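Local coordinates for heme-binding protein A (Haemophilus parasuis 29755, PDB 3TPA), which is a family 5 solute-binding protein, named for heme binding, that probably binds glutathione and is probably related to the GbpA proteins of Pasteurellaceae, at residues I154-A158 and M159-S163; Q172-Q176 and G177-T181; H294-K298 and K299-D303. The protein carries 1 engineered substitution. All coordinates share one frame; numbering follows the deposited sequence.

Along the chain the three contacts come in series, each closing before the next opens, and none touches another. Contacts 1 and 2 lie on successive helices, 153-156 and 167-175, and both concern the chain just after the helix; their centres are about 25 Å apart. Contact 1 is buried, its centre about 12 Å from the centre of the chain, beside strands 44-46 and 53-63 of the antiparallel sheet, whereas contact 2 is at the surface. Contact 3, at the start of helix 298-306, packs on strand 478-491 of the six-stranded mixed sheet. The centres of contacts 2 and 3 are about 56 Å apart, on opposite sides of the chain's centre, so the set spans a buried turn beside one sheet, a surface helix end and, far from both, a helix start on another sheet.

Contact 1. Residues I154-A158 and M159-S163; sequences ITTVA and MDFLS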
ATOM      1  N   ILE A 154       9.455   6.624  10.016  1.00 14.96           N
ATOM      2  CA  ILE A 154       8.482   7.682  10.343  1.00 16.94           C
ATOM      3  C   ILE A 154       7.149   7.505   9.582  1.00 16.19           C
ATOM      4  O   ILE A 154       6.058   7.710  10.136  1.00 14.58           O
ATOM      5  CB  ILE A 154       9.064   9.122  10.155  1.00 18.73           C
ATOM      6  CG1 ILE A 154       8.197  10.147  10.903  1.00 22.08           C
ATOM      7  CG2 ILE A 154       9.206   9.512   8.665  1.00 16.57           C
ATOM      8  CD1 ILE A 154       7.962   9.803  12.360  1.00 21.10           C
ATOM      9  N   THR A 155       7.216   7.090   8.322  1.00 17.90           N
ATOM     10  CA  THR A 155       5.976   6.815   7.587  1.00 19.46           C
ATOM     11  C   THR A 155       5.312   5.513   8.036  1.00 22.20           C
ATOM     12  O   THR A 155       4.092   5.409   8.053  1.00 16.56           O
ATOM     13  CB  THR A 155       6.148   6.860   6.055  1.00 21.62           C
ATOM     14  OG1 THR A 155       7.200   5.993   5.665  1.00 25.45           O
ATOM     15  CG2 THR A 155       6.503   8.268   5.596  1.00 27.35           C
ATOM     16  N   THR A 156       6.106   4.522   8.431  1.00 16.34           N
ATOM     17  CA  THR A 156       5.515   3.309   8.986  1.00 14.22           C
ATOM     18  C   THR A 156       4.636   3.615  10.209  1.00 16.37           C
ATOM     19  O   THR A 156       3.576   3.016  10.388  1.00 21.74           O
ATOM     20  CB  THR A 156       6.596   2.260   9.323  1.00 17.96           C
ATOM     21  OG1 THR A 156       7.286   1.919   8.115  1.00 22.85           O
ATOM     22  CG2 THR A 156       5.966   0.992   9.933  1.00 15.55           C
ATOM     23  N   VAL A 157       5.071   4.566  11.028  1.00 13.90           N
ATOM     24  CA  VAL A 157       4.361   4.955  12.252  1.00 15.38           C
ATOM     25  C   VAL A 157       2.963   5.527  11.973  1.00 15.57           C
ATOM     26  O   VAL A 157       2.084   5.506  12.849  1.00 18.12           O
ATOM     27  CB  VAL A 157       5.188   5.980  13.060  1.00 15.65           C
ATOM     28  CG1 VAL A 157       4.384   6.567  14.209  1.00 13.11           C
ATOM     29  CG2 VAL A 157       6.450   5.322  13.580  1.00 20.19           C
ATOM     30  N   ALA A 158       2.770   6.032  10.756  1.00 12.69           N
ATOM     31  CA  ALA A 158       1.492   6.603  10.321  1.00 13.37           C
ATOM     32  C   ALA A 158       0.544   5.562   9.710  1.00 18.89           C
ATOM     33  O   ALA A 158      -0.598   5.866   9.348  1.00 11.49           O
ATOM     34  CB  ALA A 158       1.745   7.733   9.313  1.00 12.11           C
ATOM     35  N   MET A 159       1.015   4.325   9.601  1.00 13.26           N
ATOM     36  CA  MET A 159       0.195   3.290   8.987  1.00 15.84           C
ATOM     37  C   MET A 159      -0.879   2.807   9.945  1.00 11.56           C
ATOM     38  O   MET A 159      -0.722   2.871  11.171  1.00 12.47           O
ATOM     39  CB  MET A 159       1.085   2.135   8.490  1.00 20.38           C
ATOM     40  CG  MET A 159       2.034   2.532   7.356  1.00 12.65           C
ATOM     41  SD  MET A 159       3.122   1.168   6.859  1.00 15.58           S
ATOM     42  CE  MET A 159       1.925  -0.042   6.305  1.00 15.23           C
ATOM     43  N   ASP A 160      -1.976   2.335   9.370  1.00  8.65           N
ATOM     44  CA  ASP A 160      -3.165   1.921  10.122  1.00  9.48           C
ATOM     45  C   ASP A 160      -2.934   0.914  11.236  1.00 12.83           C
ATOM     46  O   ASP A 160      -3.572   1.013  12.295  1.00 14.68           O
ATOM     47  CB  ASP A 160      -4.224   1.389   9.167  1.00 11.57           C
ATOM     48  CG  ASP A 160      -4.642   2.417   8.162  1.00 14.05           C
ATOM     49  OD1 ASP A 160      -3.810   2.775   7.314  1.00 23.79           O
ATOM     50  OD2 ASP A 160      -5.790   2.873   8.223  1.00 14.00           O
ATOM     51  N   PHE A 161      -2.044  -0.053  11.005  1.00 14.67           N
ATOM     52  CA  PHE A 161      -1.778  -1.106  11.991  1.00 14.23           C
ATOM     53  C   PHE A 161      -1.184  -0.563  13.299  1.00 18.33           C
ATOM     54  O   PHE A 161      -1.217  -1.226  14.344  1.00 16.17           O
ATOM     55  CB  PHE A 161      -0.869  -2.207  11.395  1.00 14.66           C
ATOM     56  CG  PHE A 161       0.621  -1.860  11.334  1.00 14.55           C
ATOM     57  CD1 PHE A 161       1.521  -2.433  12.232  1.00 12.05           C
ATOM     58  CD2 PHE A 161       1.121  -1.032  10.341  1.00 12.70           C
ATOM     59  CE1 PHE A 161       2.870  -2.168  12.154  1.00 17.39           C
ATOM     60  CE2 PHE A 161       2.491  -0.750  10.257  1.00 17.32           C
ATOM     61  CZ  PHE A 161       3.364  -1.316  11.160  1.00  9.95           C
ATOM     62  N   LEU A 162      -0.659   0.653  13.245  1.00 14.11           N
ATOM     63  CA  LEU A 162      -0.110   1.278  14.458  1.00 15.53           C
ATOM     64  C   LEU A 162      -1.064   2.302  15.086  1.00 15.27           C
ATOM     65  O   LEU A 162      -0.645   3.237  15.758  1.00 14.53           O
ATOM     66  CB  LEU A 162       1.304   1.841  14.199  1.00 11.94           C
ATOM     67  CG  LEU A 162       2.324   0.719  13.956  1.00 11.95           C
ATOM     68  CD1 LEU A 162       3.709   1.278  13.584  1.00 14.05           C
ATOM     69  CD2 LEU A 162       2.460  -0.209  15.188  1.00 11.29           C
ATOM     70  N   SER A 163      -2.359   2.099  14.869  1.00 13.65           N
ATOM     71  CA  SER A 163      -3.391   2.867  15.560  1.00 11.28           C
ATOM     72  C   SER A 163      -3.234   2.680  17.057  1.00 17.25           C
ATOM     73  O   SER A 163      -2.853   1.602  17.518  1.00 12.78           O
ATOM     74  CB  SER A 163      -4.774   2.382  15.153  1.00  8.86           C
ATOM     75  OG  SER A 163      -5.055   2.733  13.814  1.00 10.25           O
TER
HETATM   76  O   HOH W   1       1.230   5.390  15.416  1.00 13.43           O
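Polar closure comes first: M159 N donates to T156 O at 3.0 Å, the closing bond of a type I beta turn from T156 to M159. The donor stands above the T156 carbonyl plane, 60° out of it, with an N-H...O angle of 160°. A water adds a second link, donating both to V157 O and to L162 O, and so ties the turn to the residues after the short 3-10 segment 160-161.

Van der Waals packing gathers round T156. With OG1 beside the backbone N (chi1 -61°), CG2 falls anti to that N and reaches the edge of the F161 ring at CZ, 3.7 Å away. M159 SD lies in the plane of that ring at its edge, while L162 CG sits 3.4 Å above one face, offset toward the rim. The L162 CD1 methyl and the M159 CG methylene pack on T156 O, at 3.6 and 3.4 Å.

The CB atoms of D160 and S163 are directed away from 154-158. S163 OG donates to D160 O in the carbonyl plane, on a lone pair, and also bonds to R42; D160 OD2 accepts from S36 OG and Q37 NE2. A158 packs on strands 44-46 and 53-63, and L162 on helix 94-105, so the turn meets both sheet and helix.

Contact 2. Residues Q172-Q176 and G177-T181; sequences QLLAQ and GKPET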
ATOM      1  N   GLN A 172      -9.415  -3.077  31.576  1.00 25.62           N
ATOM      2  CA  GLN A 172     -10.751  -3.379  32.087  1.00 26.86           C
ATOM      3  C   GLN A 172     -11.285  -4.681  31.519  1.00 31.89           C
ATOM      4  O   GLN A 172     -11.812  -5.513  32.256  1.00 32.14           O
ATOM      5  CB  GLN A 172     -11.754  -2.258  31.778  1.00 28.41           C
ATOM      6  CG  GLN A 172     -13.146  -2.556  32.313  1.00 30.56           C
ATOM      7  CD  GLN A 172     -14.204  -1.570  31.841  1.00 35.10           C
ATOM      8  OE1 GLN A 172     -14.205  -0.405  32.234  1.00 34.71           O
ATOM      9  NE2 GLN A 172     -15.117  -2.041  30.997  1.00 29.29           N
ATOM     10  N   LEU A 173     -11.150  -4.849  30.205  1.00 29.25           N
ATOM     11  CA  LEU A 173     -11.703  -6.019  29.522  1.00 30.46           C
ATOM     12  C   LEU A 173     -11.018  -7.301  29.958  1.00 33.78           C
ATOM     13  O   LEU A 173     -11.656  -8.338  30.083  1.00 33.06           O
ATOM     14  CB  LEU A 173     -11.611  -5.874  28.004  1.00 24.97           C
ATOM     15  CG  LEU A 173     -12.478  -4.756  27.430  1.00 25.31           C
ATOM     16  CD1 LEU A 173     -12.087  -4.462  25.987  1.00 22.48           C
ATOM     17  CD2 LEU A 173     -13.963  -5.124  27.543  1.00 26.01           C
ATOM     18  N   LEU A 174      -9.711  -7.233  30.177  1.00 36.76           N
ATOM     19  CA  LEU A 174      -8.963  -8.408  30.607  1.00 38.14           C
ATOM     20  C   LEU A 174      -9.494  -8.814  31.980  1.00 40.04           C
ATOM     21  O   LEU A 174      -9.873  -9.967  32.207  1.00 43.37           O
ATOM     22  CB  LEU A 174      -7.466  -8.094  30.652  1.00 29.42           C
ATOM     23  CG  LEU A 174      -6.496  -9.277  30.647  1.00 32.90           C
ATOM     24  CD1 LEU A 174      -6.756 -10.202  29.469  1.00 29.29           C
ATOM     25  CD2 LEU A 174      -5.063  -8.760  30.624  1.00 31.12           C
ATOM     26  N   ALA A 175      -9.560  -7.832  32.874  1.00 38.84           N
ATOM     27  CA  ALA A 175     -10.143  -8.006  34.199  1.00 32.65           C
ATOM     28  C   ALA A 175     -11.553  -8.584  34.126  1.00 41.60           C
ATOM     29  O   ALA A 175     -11.943  -9.402  34.960  1.00 43.62           O
ATOM     30  CB  ALA A 175     -10.157  -6.685  34.937  1.00 26.61           C
ATOM     31  N   GLN A 176     -12.318  -8.162  33.126  1.00 39.67           N
ATOM     32  CA  GLN A 176     -13.704  -8.603  32.991  1.00 37.23           C
ATOM     33  C   GLN A 176     -13.812  -9.954  32.288  1.00 36.47           C
ATOM     34  O   GLN A 176     -14.899 -10.511  32.148  1.00 42.11           O
ATOM     35  CB  GLN A 176     -14.548  -7.539  32.286  1.00 33.85           C
ATOM     36  CG  GLN A 176     -14.817  -6.317  33.154  1.00 38.26           C
ATOM     37  CD  GLN A 176     -15.541  -5.214  32.410  1.00 45.59           C
ATOM     38  OE1 GLN A 176     -15.287  -4.979  31.232  1.00 48.26           O
ATOM     39  NE2 GLN A 176     -16.452  -4.531  33.098  1.00 44.56           N
ATOM     40  N   GLY A 177     -12.671 -10.487  31.873  1.00 33.02           N
ATOM     41  CA  GLY A 177     -12.630 -11.781  31.225  1.00 36.57           C
ATOM     42  C   GLY A 177     -13.088 -11.781  29.776  1.00 40.24           C
ATOM     43  O   GLY A 177     -13.396 -12.838  29.233  1.00 32.93           O
ATOM     44  N   LYS A 178     -13.124 -10.608  29.143  1.00 40.00           N
ATOM     45  CA  LYS A 178     -13.487 -10.522  27.723  1.00 43.90           C
ATOM     46  C   LYS A 178     -12.573  -9.595  26.898  1.00 39.02           C
ATOM     47  O   LYS A 178     -13.024  -8.586  26.344  1.00 35.11           O
ATOM     48  CB  LYS A 178     -14.966 -10.134  27.560  1.00 49.77           C
ATOM     49  CG  LYS A 178     -15.424  -8.990  28.453  1.00 56.19           C
ATOM     50  CD  LYS A 178     -16.847  -8.570  28.116  1.00 64.92           C
ATOM     51  CE  LYS A 178     -17.417  -7.606  29.152  1.00 65.80           C
ATOM     52  NZ  LYS A 178     -16.717  -6.290  29.194  1.00 61.59           N
ATOM     53  N   PRO A 179     -11.282  -9.953  26.799  1.00 38.65           N
ATOM     54  CA  PRO A 179     -10.298  -9.119  26.096  1.00 32.49           C
ATOM     55  C   PRO A 179     -10.616  -9.034  24.609  1.00 34.54           C
ATOM     56  O   PRO A 179     -10.199  -8.075  23.943  1.00 32.43           O
ATOM     57  CB  PRO A 179      -8.977  -9.867  26.318  1.00 28.56           C
ATOM     58  CG  PRO A 179      -9.380 -11.278  26.571  1.00 33.65           C
ATOM     59  CD  PRO A 179     -10.677 -11.187  27.331  1.00 37.98           C
ATOM     60  N   GLU A 180     -11.339 -10.024  24.095  1.00 24.94           N
ATOM     61  CA  GLU A 180     -11.720 -10.021  22.686  1.00 27.63           C
ATOM     62  C   GLU A 180     -12.482  -8.758  22.325  1.00 23.42           C
ATOM     63  O   GLU A 180     -12.432  -8.286  21.199  1.00 28.80           O
ATOM     64  CB  GLU A 180     -12.560 -11.254  22.336  1.00 31.10           C
ATOM     65  CG  GLU A 180     -11.728 -12.476  21.983  1.00 42.53           C
ATOM     66  CD  GLU A 180     -11.019 -13.065  23.189  1.00 55.59           C
ATOM     67  OE1 GLU A 180     -11.560 -12.958  24.317  1.00 50.47           O
ATOM     68  OE2 GLU A 180      -9.924 -13.642  23.004  1.00 57.77           O
ATOM     69  N   THR A 181     -13.180  -8.203  23.298  1.00 24.17           N
ATOM     70  CA  THR A 181     -14.010  -7.040  23.047  1.00 26.98           C
ATOM     71  C   THR A 181     -13.170  -5.871  22.528  1.00 27.72           C
ATOM     72  O   THR A 181     -13.688  -4.979  21.854  1.00 21.26           O
ATOM     73  CB  THR A 181     -14.789  -6.634  24.294  1.00 30.68           C
ATOM     74  OG1 THR A 181     -15.661  -7.705  24.668  1.00 39.20           O
ATOM     75  CG2 THR A 181     -15.625  -5.403  24.028  1.00 37.26           C
TER
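A Schellman motif ends helix 167-175, with G177 at positive phi (77°) as the first residue beyond helical geometry. Two backbone bonds reach back into the last turn: K178 N to L173 O at 2.9 Å, with an N-H...O angle of 151°, and G177 N to L174 O, also 2.9 Å.

The side chains of Q176 and K178 run alongside each other and point the same way, and K178 NZ donates to Q176 OE1 at 2.8 Å. Q172 NE2 donates to the same oxygen at 3.0 Å. The two donors arrive from opposite faces of the Q176 amide plane, a double grip that should restrain rotation of this amide. The lysine gets there through a bend at its last torsion (chi4 66°), which also brings NZ to 3.4 Å from L173 CD2, the two side chains crossing at about a right angle.

L173 crosses T181 in the same manner, its CD2 lying 3.7 Å from T181 CB. Separately, L174 CD1 meets P179 CB at 3.9 Å, an apolar contact between the last helical turn and the proline. A type I turn from K178 to T181 then leads into helix 181-184, while L173 and P179 rest on Y111, and Q172 NE2 also donates to T85 O in a neighbouring loop.

Contact 3. Residues H294-K298 and K299-D303; sequences HATDK and KAIVD
D297 turns its carboxylate against the A300 methyl, with CG 3.3 Å from A300 CB, and caps the start of helix 298-306. From this N-cap position its OD1 accepts from A300 N at 3.2 Å. The bond is fairly straight at the hydrogen (162°), yet the amide approaches from above the carboxylate plane, 66° out of it. With CG swung anti to the backbone N (chi1 -163°), the carboxylate lies over the first turn. A water donates to the same OD1 at 2.9 Å and accepts from K299 N, bridging the cap to a second amide at the helix start. The negative charge there probably also suits the positive end of the helix dipole.

Backbone bonds carry the helix onward: I301 N donates to D297 O at 3.1 Å, and V302 N to K298 O at 2.9 Å. Along the same helix, K299 NZ reaches one turn on to D303 OD2, a salt bridge of 2.7 Å.

Apolar packing joins the entry loop to the helix, T296 CG2 meeting I301 CD1 at 3.9 Å. T296 and I301 also touch helix 368-381, through W379 and I375 respectively, while K298, I301 and V302 pack on strand 478-491, seating the helix start against sheet and helix.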
ATOM      1  N   HIS A 294      12.831  -3.242 -25.502  1.00 15.20           N
ATOM      2  CA  HIS A 294      12.437  -2.576 -26.746  1.00 17.91           C
ATOM      3  C   HIS A 294      11.276  -3.272 -27.438  1.00 17.02           C
ATOM      4  O   HIS A 294      10.534  -2.637 -28.168  1.00 22.62           O
ATOM      5  CB  HIS A 294      13.609  -2.475 -27.743  1.00 15.59           C
ATOM      6  CG  HIS A 294      14.537  -1.334 -27.480  1.00 14.62           C
ATOM      7  ND1 HIS A 294      14.159  -0.018 -27.634  1.00 18.63           N
ATOM      8  CD2 HIS A 294      15.829  -1.310 -27.082  1.00 19.26           C
ATOM      9  CE1 HIS A 294      15.173   0.771 -27.329  1.00 18.45           C
ATOM     10  NE2 HIS A 294      16.203   0.013 -27.004  1.00 22.85           N
ATOM     11  N   ALA A 295      11.134  -4.577 -27.223  1.00 15.24           N
ATOM     12  CA  ALA A 295      10.075  -5.347 -27.867  1.00 18.47           C
ATOM     13  C   ALA A 295       8.875  -5.557 -26.952  1.00 18.61           C
ATOM     14  O   ALA A 295       8.114  -6.495 -27.137  1.00 17.10           O
ATOM     15  CB  ALA A 295      10.606  -6.684 -28.357  1.00 14.59           C
ATOM     16  N   THR A 296       8.734  -4.693 -25.952  1.00 16.36           N
ATOM     17  CA  THR A 296       7.591  -4.722 -25.043  1.00 12.99           C
ATOM     18  C   THR A 296       6.737  -3.498 -25.364  1.00 18.11           C
ATOM     19  O   THR A 296       7.144  -2.359 -25.129  1.00 14.50           O
ATOM     20  CB  THR A 296       8.022  -4.739 -23.537  1.00 11.75           C
ATOM     21  OG1 THR A 296       8.849  -5.879 -23.284  1.00 15.72           O
ATOM     22  CG2 THR A 296       6.806  -4.821 -22.605  1.00 13.04           C
ATOM     23  N   ASP A 297       5.564  -3.747 -25.946  1.00 16.22           N
ATOM     24  CA  ASP A 297       4.642  -2.687 -26.350  1.00 15.13           C
ATOM     25  C   ASP A 297       3.813  -2.294 -25.134  1.00 18.65           C
ATOM     26  O   ASP A 297       2.744  -2.850 -24.910  1.00 13.23           O
ATOM     27  CB  ASP A 297       3.710  -3.205 -27.455  1.00 15.26           C
ATOM     28  CG  ASP A 297       3.005  -2.083 -28.208  1.00 22.91           C
ATOM     29  OD1 ASP A 297       2.871  -0.977 -27.655  1.00 19.25           O
ATOM     30  OD2 ASP A 297       2.564  -2.315 -29.357  1.00 26.04           O
ATOM     31  N   LYS A 298       4.317  -1.357 -24.333  1.00 17.77           N
ATOM     32  CA  LYS A 298       3.668  -1.014 -23.070  1.00 13.08           C
ATOM     33  C   LYS A 298       2.306  -0.344 -23.287  1.00 13.93           C
ATOM     34  O   LYS A 298       1.355  -0.627 -22.567  1.00 15.09           O
ATOM     35  CB  LYS A 298       4.568  -0.120 -22.210  1.00 13.65           C
ATOM     36  CG  LYS A 298       5.959  -0.727 -21.892  1.00 10.55           C
ATOM     37  CD  LYS A 298       6.829   0.216 -21.050  1.00 16.30           C
ATOM     38  CE  LYS A 298       8.269  -0.303 -20.937  1.00 14.43           C
ATOM     39  NZ  LYS A 298       9.076   0.497 -19.961  1.00 23.08           N
ATOM     40  N   LYS A 299       2.220   0.558 -24.260  1.00 15.50           N
ATOM     41  CA  LYS A 299       0.951   1.232 -24.546  1.00 20.00           C
ATOM     42  C   LYS A 299      -0.135   0.226 -24.952  1.00 16.81           C
ATOM     43  O   LYS A 299      -1.264   0.320 -24.488  1.00 15.79           O
ATOM     44  CB  LYS A 299       1.114   2.277 -25.648  1.00 26.38           C
ATOM     45  CG  LYS A 299      -0.162   3.077 -25.960  1.00 38.23           C
ATOM     46  CD  LYS A 299      -0.032   3.835 -27.285  1.00 47.85           C
ATOM     47  CE  LYS A 299      -1.225   4.756 -27.541  1.00 54.75           C
ATOM     48  NZ  LYS A 299      -2.524   4.035 -27.668  1.00 57.97           N
ATOM     49  N   ALA A 300       0.218  -0.728 -25.815  1.00 12.95           N
ATOM     50  CA  ALA A 300      -0.710  -1.805 -26.196  1.00 22.51           C
ATOM     51  C   ALA A 300      -1.182  -2.590 -24.969  1.00 23.24           C
ATOM     52  O   ALA A 300      -2.354  -2.870 -24.821  1.00 18.83           O
ATOM     53  CB  ALA A 300      -0.052  -2.766 -27.203  1.00 19.97           C
ATOM     54  N   ILE A 301      -0.247  -2.953 -24.097  1.00 17.16           N
ATOM     55  CA  ILE A 301      -0.581  -3.722 -22.896  1.00 14.80           C
ATOM     56  C   ILE A 301      -1.553  -2.967 -22.004  1.00 19.34           C
ATOM     57  O   ILE A 301      -2.605  -3.478 -21.633  1.00 19.95           O
ATOM     58  CB  ILE A 301       0.688  -4.077 -22.090  1.00 12.69           C
ATOM     59  CG1 ILE A 301       1.567  -5.002 -22.921  1.00 16.64           C
ATOM     60  CG2 ILE A 301       0.334  -4.736 -20.755  1.00 10.85           C
ATOM     61  CD1 ILE A 301       2.926  -5.281 -22.308  1.00 21.47           C
ATOM     62  N   VAL A 302      -1.200  -1.738 -21.670  1.00 16.55           N
ATOM     63  CA  VAL A 302      -2.037  -0.933 -20.796  1.00 19.07           C
ATOM     64  C   VAL A 302      -3.398  -0.735 -21.426  1.00 20.55           C
ATOM     65  O   VAL A 302      -4.414  -0.875 -20.763  1.00 22.47           O
ATOM     66  CB  VAL A 302      -1.396   0.444 -20.516  1.00 20.73           C
ATOM     67  CG1 VAL A 302      -2.375   1.347 -19.786  1.00 25.70           C
ATOM     68  CG2 VAL A 302      -0.115   0.272 -19.714  1.00 15.86           C
ATOM     69  N   ASP A 303      -3.413  -0.420 -22.718  1.00 20.02           N
ATOM     70  CA  ASP A 303      -4.677  -0.229 -23.443  1.00 19.58           C
ATOM     71  C   ASP A 303      -5.557  -1.467 -23.426  1.00 24.88           C
ATOM     72  O   ASP A 303      -6.736  -1.382 -23.084  1.00 24.46           O
ATOM     73  CB  ASP A 303      -4.413   0.223 -24.878  1.00 20.04           C
ATOM     74  CG  ASP A 303      -4.106   1.710 -24.968  1.00 28.53           C
ATOM     75  OD1 ASP A 303      -4.314   2.416 -23.959  1.00 31.05           O
ATOM     76  OD2 ASP A 303      -3.676   2.179 -26.038  1.00 24.05           O
TER
HETATM   77  O   HOH W   2       4.439   1.085 -26.403  1.00 26.27           O